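Local coordinates for protein dehalogenase (Rhodospirillaceae, PDB 6A41) that probably removes halogen from halogenated organic compounds, using a Rossmann-like fold shared with the enoyl-reductase family of short-chain dehydrogenases, at residues A[11-16]-A[46-51]; A[82-87]-A[110-115]; A[137-142]-A[152-157]. All coordinates share one frame; numbering follows the deposited sequence.

Contact 1 of 3, residues A[11-16]-A[46-51]; sequences TNVEKF and HKYESQ
One face of the Tyr48 ring carries Val13, whose CG1 sits 4.2 Å from the ring centroid, 26° off the ring normal, in a CH-pi contact. The same methyl comes closest to the ring at CE1, with CG1 of Val13 and CE1 of Tyr48 3.7 Å apart. The other methyl reaches to the hydroxyl end, CG2 of Val13 lying 3.7 Å from OH of Tyr48. The carboxylate of Glu14 arrives obliquely, its plane turned 85° from that of the ring, with OE2 of Glu14 3.9 Å from CD1 of Tyr48. Both loop residues owe their places to a type I beta turn from Asn12 to Lys15, closed from Lys15 N to Asn12 O, with Val13 and Glu14 its central residues. From helix 42-51 the ring is sent inward because CG of Tyr48 is anti to the backbone N (chi1 174°). The ring also touches Val32 and Ala34 of strand 31-34. This loop follows the first Rossmann strand, where nucleotide-binding relatives carry a glycine-rich turn; the segment Thr11 to Phe16 contains no glycine, consistent with a different use of the site. The polar ends look past the hydrocarbon: Tyr48 OH pairs with Thr22, and Glu14 OE2 with His19. A water also donates to Glu14 OE2 (2.7 Å) and to Gln51 OE1 (3.2 Å), bridging a carboxylate oxygen, probably ionised, and an amide oxygen, not expected to bond each other. Direct contact is thus mostly hydrocarbon on an aromatic face, with one carboxylate oxygen set obliquely beside the ring, while the polar link between loop and helix runs through solvent.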
loop_
_atom_site.group_PDB
_atom_site.type_symbol
_atom_site.label_atom_id
_atom_site.label_comp_id
_atom_site.label_asym_id
_atom_site.label_seq_id
_atom_site.Cartn_x
_atom_site.Cartn_y
_atom_site.Cartn_z
ATOM N N THR A 11 -16.541 -2.068 22.593
ATOM C CA THR A 11 -16.053 -1.126 23.558
ATOM C C THR A 11 -16.478 0.308 23.244
ATOM O O THR A 11 -16.861 0.670 22.145
ATOM C CB THR A 11 -14.519 -1.150 23.678
ATOM O OG1 THR A 11 -13.913 -0.770 22.426
ATOM C CG2 THR A 11 -14.067 -2.547 24.001
ATOM N N ASN A 12 -16.376 1.150 24.257
ATOM C CA ASN A 12 -16.671 2.587 24.160
ATOM C C ASN A 12 -17.883 2.857 23.307
ATOM O O ASN A 12 -17.883 3.728 22.389
ATOM C CB ASN A 12 -15.414 3.288 23.691
ATOM C CG ASN A 12 -14.190 3.000 24.535
ATOM O OD1 ASN A 12 -14.154 3.324 25.738
ATOM N ND2 ASN A 12 -13.228 2.327 23.976
ATOM N N VAL A 13 -18.971 2.152 23.605
ATOM C CA VAL A 13 -20.079 2.090 22.676
ATOM C C VAL A 13 -20.807 3.408 22.422
ATOM O O VAL A 13 -21.498 3.562 21.373
ATOM C CB VAL A 13 -21.113 1.027 23.100
ATOM C CG1 VAL A 13 -22.054 1.511 24.176
ATOM C CG2 VAL A 13 -21.882 0.474 21.934
ATOM N N GLU A 14 -20.649 4.352 23.331
ATOM C CA GLU A 14 -21.162 5.666 23.129
ATOM C C GLU A 14 -20.356 6.501 22.209
ATOM O O GLU A 14 -20.831 7.541 21.846
ATOM C CB GLU A 14 -21.418 6.439 24.495
ATOM C CG GLU A 14 -22.465 5.794 25.333
ATOM C CD GLU A 14 -23.797 5.755 24.622
ATOM O OE1 GLU A 14 -24.325 6.822 24.204
ATOM O OE2 GLU A 14 -24.373 4.655 24.472
ATOM N N LYS A 15 -19.195 6.073 21.763
ATOM C CA LYS A 15 -18.387 6.837 20.813
ATOM C C LYS A 15 -18.418 6.179 19.457
ATOM O O LYS A 15 -18.726 4.988 19.328
ATOM C CB LYS A 15 -16.925 6.805 21.244
ATOM C CG LYS A 15 -16.703 7.678 22.468
ATOM C CD LYS A 15 -15.323 7.461 22.999
ATOM C CE LYS A 15 -14.344 8.514 22.599
ATOM N NZ LYS A 15 -14.672 9.905 22.981
ATOM N N PHE A 16 -18.012 6.968 18.495
ATOM C CA PHE A 16 -17.544 6.509 17.152
ATOM C C PHE A 16 -18.509 5.470 16.534
ATOM O O PHE A 16 -19.649 5.827 16.255
ATOM C CB PHE A 16 -16.094 5.934 17.348
ATOM C CG PHE A 16 -15.244 5.821 16.074
ATOM C CD1 PHE A 16 -15.598 6.463 14.859
ATOM C CD2 PHE A 16 -14.067 5.145 16.131
ATOM C CE1 PHE A 16 -14.822 6.341 13.736
ATOM C CE2 PHE A 16 -13.241 5.077 15.041
ATOM C CZ PHE A 16 -13.587 5.674 13.864
ATOM N N HIS A 46 -29.372 1.883 31.275
ATOM C CA HIS A 46 -30.788 1.815 30.942
ATOM C C HIS A 46 -31.131 2.506 29.618
ATOM O O HIS A 46 -31.894 2.001 28.844
ATOM C CB HIS A 46 -31.695 2.353 32.062
ATOM C CG HIS A 46 -31.543 1.583 33.376
ATOM N ND1 HIS A 46 -31.903 2.111 34.632
ATOM C CD2 HIS A 46 -30.984 0.357 33.637
ATOM C CE1 HIS A 46 -31.613 1.227 35.578
ATOM N NE2 HIS A 46 -31.015 0.183 35.010
ATOM N N LYS A 47 -30.594 3.644 29.387
ATOM C CA LYS A 47 -30.755 4.374 28.130
ATOM C C LYS A 47 -30.185 3.568 26.927
ATOM O O LYS A 47 -30.851 3.429 25.855
ATOM C CB LYS A 47 -30.009 5.673 28.312
ATOM C CG LYS A 47 -30.028 6.676 27.224
ATOM C CD LYS A 47 -29.235 7.914 27.709
ATOM C CE LYS A 47 -29.984 9.181 27.328
ATOM N NZ LYS A 47 -30.215 9.046 25.862
ATOM N N TYR A 48 -28.997 2.968 27.092
ATOM C CA TYR A 48 -28.445 2.143 25.952
ATOM C C TYR A 48 -29.374 0.934 25.647
ATOM O O TYR A 48 -29.717 0.588 24.538
ATOM C CB TYR A 48 -27.030 1.694 26.286
ATOM C CG TYR A 48 -26.410 0.739 25.287
ATOM C CD1 TYR A 48 -25.995 1.182 24.030
ATOM C CD2 TYR A 48 -26.275 -0.575 25.604
ATOM C CE1 TYR A 48 -25.444 0.322 23.102
ATOM C CE2 TYR A 48 -25.731 -1.428 24.696
ATOM C CZ TYR A 48 -25.347 -0.984 23.400
ATOM O OH TYR A 48 -24.670 -1.955 22.555
ATOM N N GLU A 49 -29.737 0.223 26.693
ATOM C CA GLU A 49 -30.507 -0.958 26.604
ATOM C C GLU A 49 -31.942 -0.649 26.098
ATOM O O GLU A 49 -32.509 -1.461 25.341
ATOM C CB GLU A 49 -30.527 -1.754 27.898
ATOM C CG GLU A 49 -29.143 -2.330 28.259
ATOM C CD GLU A 49 -29.122 -3.253 29.468
ATOM O OE1 GLU A 49 -30.195 -3.340 30.145
ATOM O OE2 GLU A 49 -28.093 -3.901 29.754
ATOM N N SER A 50 -32.486 0.490 26.423
ATOM C CA SER A 50 -33.798 0.797 25.927
ATOM C C SER A 50 -33.739 1.207 24.433
ATOM O O SER A 50 -34.654 0.944 23.655
ATOM C CB SER A 50 -34.454 1.806 26.849
ATOM O OG SER A 50 -34.086 3.056 26.402
ATOM N N GLN A 51 -32.659 1.854 24.007
ATOM C CA GLN A 51 -32.434 2.187 22.589
ATOM C C GLN A 51 -32.112 0.953 21.740
ATOM O O GLN A 51 -32.569 0.890 20.585
ATOM C CB GLN A 51 -31.302 3.180 22.533
ATOM C CG GLN A 51 -30.946 3.886 21.282
ATOM C CD GLN A 51 -29.888 5.000 21.644
ATOM O OE1 GLN A 51 -29.411 5.249 22.888
ATOM N NE2 GLN A 51 -29.545 5.690 20.616
HETATM O O HOH W 1 -26.992 5.022 24.972
#

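Contact 2 of 3, residues A[82-87]-A[110-115]; sequences NNDAYP and VAPFRL
Pro112 meets two polar side chains of the 82-87 segment with its hydrocarbon ring. OD2 of Asp84 approaches CB of Pro112 to 3.3 Å and its CG to 3.6 Å, the carboxylate lying over one face of the pyrrolidine ring, toward CB and CG. Beside it, CG of the Asn82 amide packs 3.8 Å from CB of Pro112, and the nitrogen end of that amide turns to the next helical turn, where ND2 of Asn82 is 3.4 Å from CD1 of Leu115. Asn82 and Leu115 run past each other in opposite directions. With CG of Asn82 anti to its own carbonyl carbon (chi1 -84°), the amide is laid toward the helix. No hydrogen bond crosses the contact, although all four residues are buried. Asn82 O and Asp84 OD2, both acceptors, lie 3.0 Å apart without a bond, which could raise the carboxylate's pKa. In the next shell, Asn82 is held by backbone bonds to Val132 and Val134 of strand 129-136, whereas Asn83 points to the other side and binds Thr11, Asn12 and Lys15. Asp84 O accepts a bond from Arg153, joining the loop to helix 147-158. Pro112 N, having no hydrogen to donate, makes no bond to the preceding turn, and the helix kinks there, while Phe113 faces away and stacks edge-to-face on Phe101 of the second subunit. The Asn82-Asn83-Asp84-Ala85 sequence probably corresponds in place to the Asn-Asn-Ala-Gly element of classical short-chain dehydrogenases, and strand 79-83, helix 98-126 and strand 129-136 form a beta-alpha-beta unit, the helix packed on the parallel sheet as in Rossmann folds.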
loop_
_atom_site.group_PDB
_atom_site.type_symbol
_atom_site.label_atom_id
_atom_site.label_comp_id
_atom_site.label_asym_id
_atom_site.label_seq_id
_atom_site.Cartn_x
_atom_site.Cartn_y
_atom_site.Cartn_z
ATOM N N ASN A 82 -12.895 -3.344 18.935
ATOM C CA ASN A 82 -12.158 -2.339 19.690
ATOM C C ASN A 82 -12.520 -0.982 19.023
ATOM O O ASN A 82 -11.940 -0.649 18.034
ATOM C CB ASN A 82 -10.683 -2.546 19.590
ATOM C CG ASN A 82 -10.100 -3.568 20.573
ATOM O OD1 ASN A 82 -9.301 -4.409 20.162
ATOM N ND2 ASN A 82 -10.313 -3.363 21.799
ATOM N N ASN A 83 -13.477 -0.265 19.583
ATOM C CA ASN A 83 -14.029 0.963 19.110
ATOM C C ASN A 83 -13.395 2.108 19.920
ATOM O O ASN A 83 -13.765 2.402 21.011
ATOM C CB ASN A 83 -15.530 0.881 19.232
ATOM C CG ASN A 83 -16.219 2.172 18.891
ATOM O OD1 ASN A 83 -16.090 2.695 17.757
ATOM N ND2 ASN A 83 -16.977 2.691 19.818
ATOM N N ASP A 84 -12.312 2.644 19.380
ATOM C CA ASP A 84 -11.417 3.557 20.068
ATOM C C ASP A 84 -11.394 4.894 19.326
ATOM O O ASP A 84 -11.308 4.932 18.090
ATOM C CB ASP A 84 -9.998 2.933 20.161
ATOM C CG ASP A 84 -10.070 1.517 20.711
ATOM O OD1 ASP A 84 -10.397 1.371 21.893
ATOM O OD2 ASP A 84 -9.886 0.563 19.909
ATOM N N ALA A 85 -11.521 5.978 20.103
ATOM C CA ALA A 85 -11.578 7.326 19.567
ATOM C C ALA A 85 -11.095 8.376 20.556
ATOM O O ALA A 85 -11.580 8.401 21.647
ATOM C CB ALA A 85 -12.935 7.678 19.111
ATOM N N TYR A 86 -10.071 9.117 20.125
ATOM C CA TYR A 86 -9.527 10.307 20.783
ATOM C C TYR A 86 -9.689 11.498 19.801
ATOM O O TYR A 86 -9.656 11.261 18.573
ATOM C CB TYR A 86 -8.015 10.068 21.125
ATOM C CG TYR A 86 -7.326 11.185 21.876
ATOM C CD1 TYR A 86 -7.422 11.326 23.259
ATOM C CD2 TYR A 86 -6.656 12.185 21.178
ATOM C CE1 TYR A 86 -6.835 12.414 23.950
ATOM C CE2 TYR A 86 -6.025 13.258 21.832
ATOM C CZ TYR A 86 -6.104 13.344 23.209
ATOM O OH TYR A 86 -5.498 14.421 23.772
ATOM N N PRO A 87 -9.897 12.729 20.297
ATOM C CA PRO A 87 -10.154 13.836 19.363
ATOM C C PRO A 87 -9.010 14.066 18.381
ATOM O O PRO A 87 -7.846 13.840 18.744
ATOM C CB PRO A 87 -10.345 15.060 20.246
ATOM C CG PRO A 87 -10.699 14.506 21.578
ATOM C CD PRO A 87 -10.082 13.143 21.708
ATOM N N VAL A 110 -2.419 1.898 22.703
ATOM C CA VAL A 110 -2.078 1.101 23.918
ATOM C C VAL A 110 -3.343 0.473 24.517
ATOM O O VAL A 110 -3.315 -0.744 24.790
ATOM C CB VAL A 110 -1.360 1.946 24.977
ATOM C CG1 VAL A 110 -1.139 1.146 26.277
ATOM C CG2 VAL A 110 -0.109 2.489 24.416
ATOM N N ALA A 111 -4.437 1.246 24.668
ATOM C CA ALA A 111 -5.678 0.714 25.234
ATOM C C ALA A 111 -6.309 -0.500 24.475
ATOM O O ALA A 111 -6.563 -1.533 25.129
ATOM C CB ALA A 111 -6.739 1.836 25.529
ATOM N N PRO A 112 -6.396 -0.440 23.123
ATOM C CA PRO A 112 -6.917 -1.573 22.381
ATOM C C PRO A 112 -5.947 -2.740 22.419
ATOM O O PRO A 112 -6.430 -3.887 22.420
ATOM C CB PRO A 112 -7.238 -1.036 20.989
ATOM C CG PRO A 112 -6.452 0.215 20.946
ATOM C CD PRO A 112 -6.328 0.757 22.287
ATOM N N PHE A 113 -4.645 -2.463 22.533
ATOM C CA PHE A 113 -3.710 -3.581 22.680
ATOM C C PHE A 113 -3.975 -4.295 24.024
ATOM O O PHE A 113 -4.031 -5.514 24.077
ATOM C CB PHE A 113 -2.260 -3.101 22.649
ATOM C CG PHE A 113 -1.256 -4.191 22.770
ATOM C CD1 PHE A 113 -1.068 -5.072 21.771
ATOM C CD2 PHE A 113 -0.550 -4.361 23.924
ATOM C CE1 PHE A 113 -0.140 -6.120 21.880
ATOM C CE2 PHE A 113 0.343 -5.419 24.083
ATOM C CZ PHE A 113 0.628 -6.224 23.018
ATOM N N ARG A 114 -4.146 -3.514 25.063
ATOM C CA ARG A 114 -4.480 -4.072 26.364
ATOM C C ARG A 114 -5.735 -4.923 26.359
ATOM O O ARG A 114 -5.733 -6.040 26.928
ATOM C CB ARG A 114 -4.526 -2.930 27.417
ATOM C CG ARG A 114 -4.979 -3.271 28.851
ATOM C CD ARG A 114 -4.100 -4.286 29.506
ATOM N NE ARG A 114 -4.502 -4.505 30.932
ATOM C CZ ARG A 114 -4.257 -5.614 31.642
ATOM N NH1 ARG A 114 -3.599 -6.604 31.088
ATOM N NH2 ARG A 114 -4.743 -5.765 32.871
ATOM N N LEU A 115 -6.803 -4.405 25.742
ATOM C CA LEU A 115 -8.028 -5.134 25.652
ATOM C C LEU A 115 -7.839 -6.425 24.878
ATOM O O LEU A 115 -8.407 -7.455 25.286
ATOM C CB LEU A 115 -9.154 -4.401 25.001
ATOM C CG LEU A 115 -9.868 -3.461 25.948
ATOM C CD1 LEU A 115 -10.889 -2.705 25.133
ATOM C CD2 LEU A 115 -10.582 -4.076 27.140
#

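Contact 3 of 3, residues A[137-142]-A[152-157]; sequences AAPLRG and ARAAGN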
loop_
_atom_site.group_PDB
_atom_site.type_symbol
_atom_site.label_atom_id
_atom_site.label_comp_id
_atom_site.label_asym_id
_atom_site.label_seq_id
_atom_site.Cartn_x
_atom_site.Cartn_y
_atom_site.Cartn_z
ATOM N N ALA A 137 -9.037 5.835 8.212
ATOM C CA ALA A 137 -8.348 5.857 6.925
ATOM C C ALA A 137 -7.253 6.978 6.836
ATOM O O ALA A 137 -6.543 7.051 5.833
ATOM C CB ALA A 137 -9.307 5.963 5.697
ATOM N N ALA A 138 -7.235 7.898 7.801
ATOM C CA ALA A 138 -6.404 9.035 7.637
ATOM C C ALA A 138 -4.913 8.705 7.333
ATOM O O ALA A 138 -4.357 9.335 6.442
ATOM C CB ALA A 138 -6.426 9.929 8.823
ATOM N N PRO A 139 -4.322 7.684 8.012
ATOM C CA PRO A 139 -2.922 7.359 7.696
ATOM C C PRO A 139 -2.673 6.945 6.277
ATOM O O PRO A 139 -1.520 7.044 5.809
ATOM C CB PRO A 139 -2.633 6.185 8.625
ATOM C CG PRO A 139 -3.583 6.351 9.711
ATOM C CD PRO A 139 -4.816 6.853 9.075
ATOM N N LEU A 140 -3.731 6.521 5.561
ATOM C CA LEU A 140 -3.545 6.090 4.154
ATOM C C LEU A 140 -3.292 7.282 3.216
ATOM O O LEU A 140 -2.918 7.076 2.047
ATOM C CB LEU A 140 -4.757 5.276 3.676
ATOM C CG LEU A 140 -4.886 3.967 4.487
ATOM C CD1 LEU A 140 -6.274 3.300 4.151
ATOM C CD2 LEU A 140 -3.668 3.088 4.388
ATOM N N ARG A 141 -3.622 8.464 3.629
ATOM C CA ARG A 141 -3.379 9.679 2.844
ATOM C C ARG A 141 -2.552 10.760 3.554
ATOM O O ARG A 141 -1.882 11.582 2.868
ATOM C CB ARG A 141 -4.728 10.288 2.448
ATOM C CG ARG A 141 -5.571 9.470 1.470
ATOM C CD ARG A 141 -4.895 9.401 0.101
ATOM N NE ARG A 141 -5.619 8.522 -0.850
ATOM C CZ ARG A 141 -5.393 7.213 -1.036
ATOM N NH1 ARG A 141 -4.500 6.552 -0.319
ATOM N NH2 ARG A 141 -6.060 6.541 -1.975
ATOM N N GLY A 142 -2.668 10.875 4.886
ATOM C CA GLY A 142 -2.030 11.928 5.610
ATOM C C GLY A 142 -2.867 13.204 5.608
ATOM O O GLY A 142 -3.688 13.504 4.679
ATOM N N ALA A 152 -1.069 8.363 15.629
ATOM C CA ALA A 152 -1.628 7.441 16.609
ATOM C C ALA A 152 -2.585 6.456 15.946
ATOM O O ALA A 152 -2.608 5.322 16.328
ATOM C CB ALA A 152 -2.364 8.219 17.692
ATOM N N ARG A 153 -3.367 6.872 14.946
ATOM C CA ARG A 153 -4.211 5.924 14.166
ATOM C C ARG A 153 -3.317 4.962 13.417
ATOM O O ARG A 153 -3.626 3.813 13.276
ATOM C CB ARG A 153 -5.038 6.683 13.164
ATOM C CG ARG A 153 -6.207 7.385 13.815
ATOM C CD ARG A 153 -7.177 6.426 14.448
ATOM N NE ARG A 153 -8.451 6.966 14.886
ATOM C CZ ARG A 153 -9.315 6.264 15.634
ATOM N NH1 ARG A 153 -9.029 5.055 16.122
ATOM N NH2 ARG A 153 -10.435 6.811 15.962
ATOM N N ALA A 154 -2.217 5.475 12.868
ATOM C CA ALA A 154 -1.252 4.552 12.211
ATOM C C ALA A 154 -0.740 3.472 13.204
ATOM O O ALA A 154 -0.484 2.381 12.783
ATOM C CB ALA A 154 -0.064 5.308 11.652
ATOM N N ALA A 155 -0.487 3.861 14.460
ATOM C CA ALA A 155 0.001 2.897 15.483
ATOM C C ALA A 155 -1.034 1.825 15.692
ATOM O O ALA A 155 -0.696 0.638 15.761
ATOM C CB ALA A 155 0.322 3.591 16.798
ATOM N N GLY A 156 -2.274 2.244 15.718
ATOM C CA GLY A 156 -3.394 1.312 15.851
ATOM C C GLY A 156 -3.415 0.341 14.693
ATOM O O GLY A 156 -3.483 -0.912 14.880
ATOM N N ASN A 157 -3.458 0.892 13.476
ATOM C CA ASN A 157 -3.473 0.075 12.292
ATOM C C ASN A 157 -2.257 -0.871 12.265
ATOM O O ASN A 157 -2.312 -1.949 11.722
ATOM C CB ASN A 157 -3.480 0.927 10.994
ATOM C CG ASN A 157 -4.797 1.650 10.786
ATOM O OD1 ASN A 157 -5.793 1.378 11.463
ATOM N ND2 ASN A 157 -4.809 2.613 9.890
#
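With CG of Arg153 anti to its carbonyl carbon (chi1 -76°) and the chain bent at chi2 (-63°), only the root of this arginine meets Pro139. Asn157, one turn later, has a similar first torsion (chi1 -70°) that brings its amide to the same proline. The pyrrolidine ring wedges against the helix, CG of Pro139 lying 3.5 Å from the backbone N of Ala154. The same CG of Pro139 is 3.8 Å from CB of Arg153. CB of Pro139 touches CB of Ala154 at 4.1 Å. Pro139 stands in a compact turn in which Ala138 O accepts from both Arg141 N and Gly142 N. The guanidinium of Arg153 leads away to the Tyr149 hydroxyl; the Tyr149–Arg153 spacing recalls the Tyr-x-x-x-Arg pair of halohydrin dehalogenases, and would place this packing just behind a probable active site. OD1 of Asn157 bonds Ser135 near the end of strand 129-136. Across the helix, Ala155 packs on its counterpart in the second subunit. Since no hydrogen bond spans the two segments, their direct meeting is van der Waals packing, while Asn157 ties the helix to the strand end just before the loop.

Overall arrangement
Contacts 1 and 2 are buried, contact 2 nearest the centre of the chain, whereas contact 3 is partly buried. Each joins a segment at or just past the C-terminal end of a parallel strand to a helix, and none has a direct hydrogen bond across it. Contact 1 uses an aromatic face and a bridging water, contact 2 sets an amide and a carboxylate on hydrocarbon, and contact 3 rests on a proline wedge. Hydrogen bonds link the loop of contact 2 with the other two contacts, which lie on opposite sides of the chain's centre. Contacts 2 and 3 also reach the second subunit; contact 1 does not.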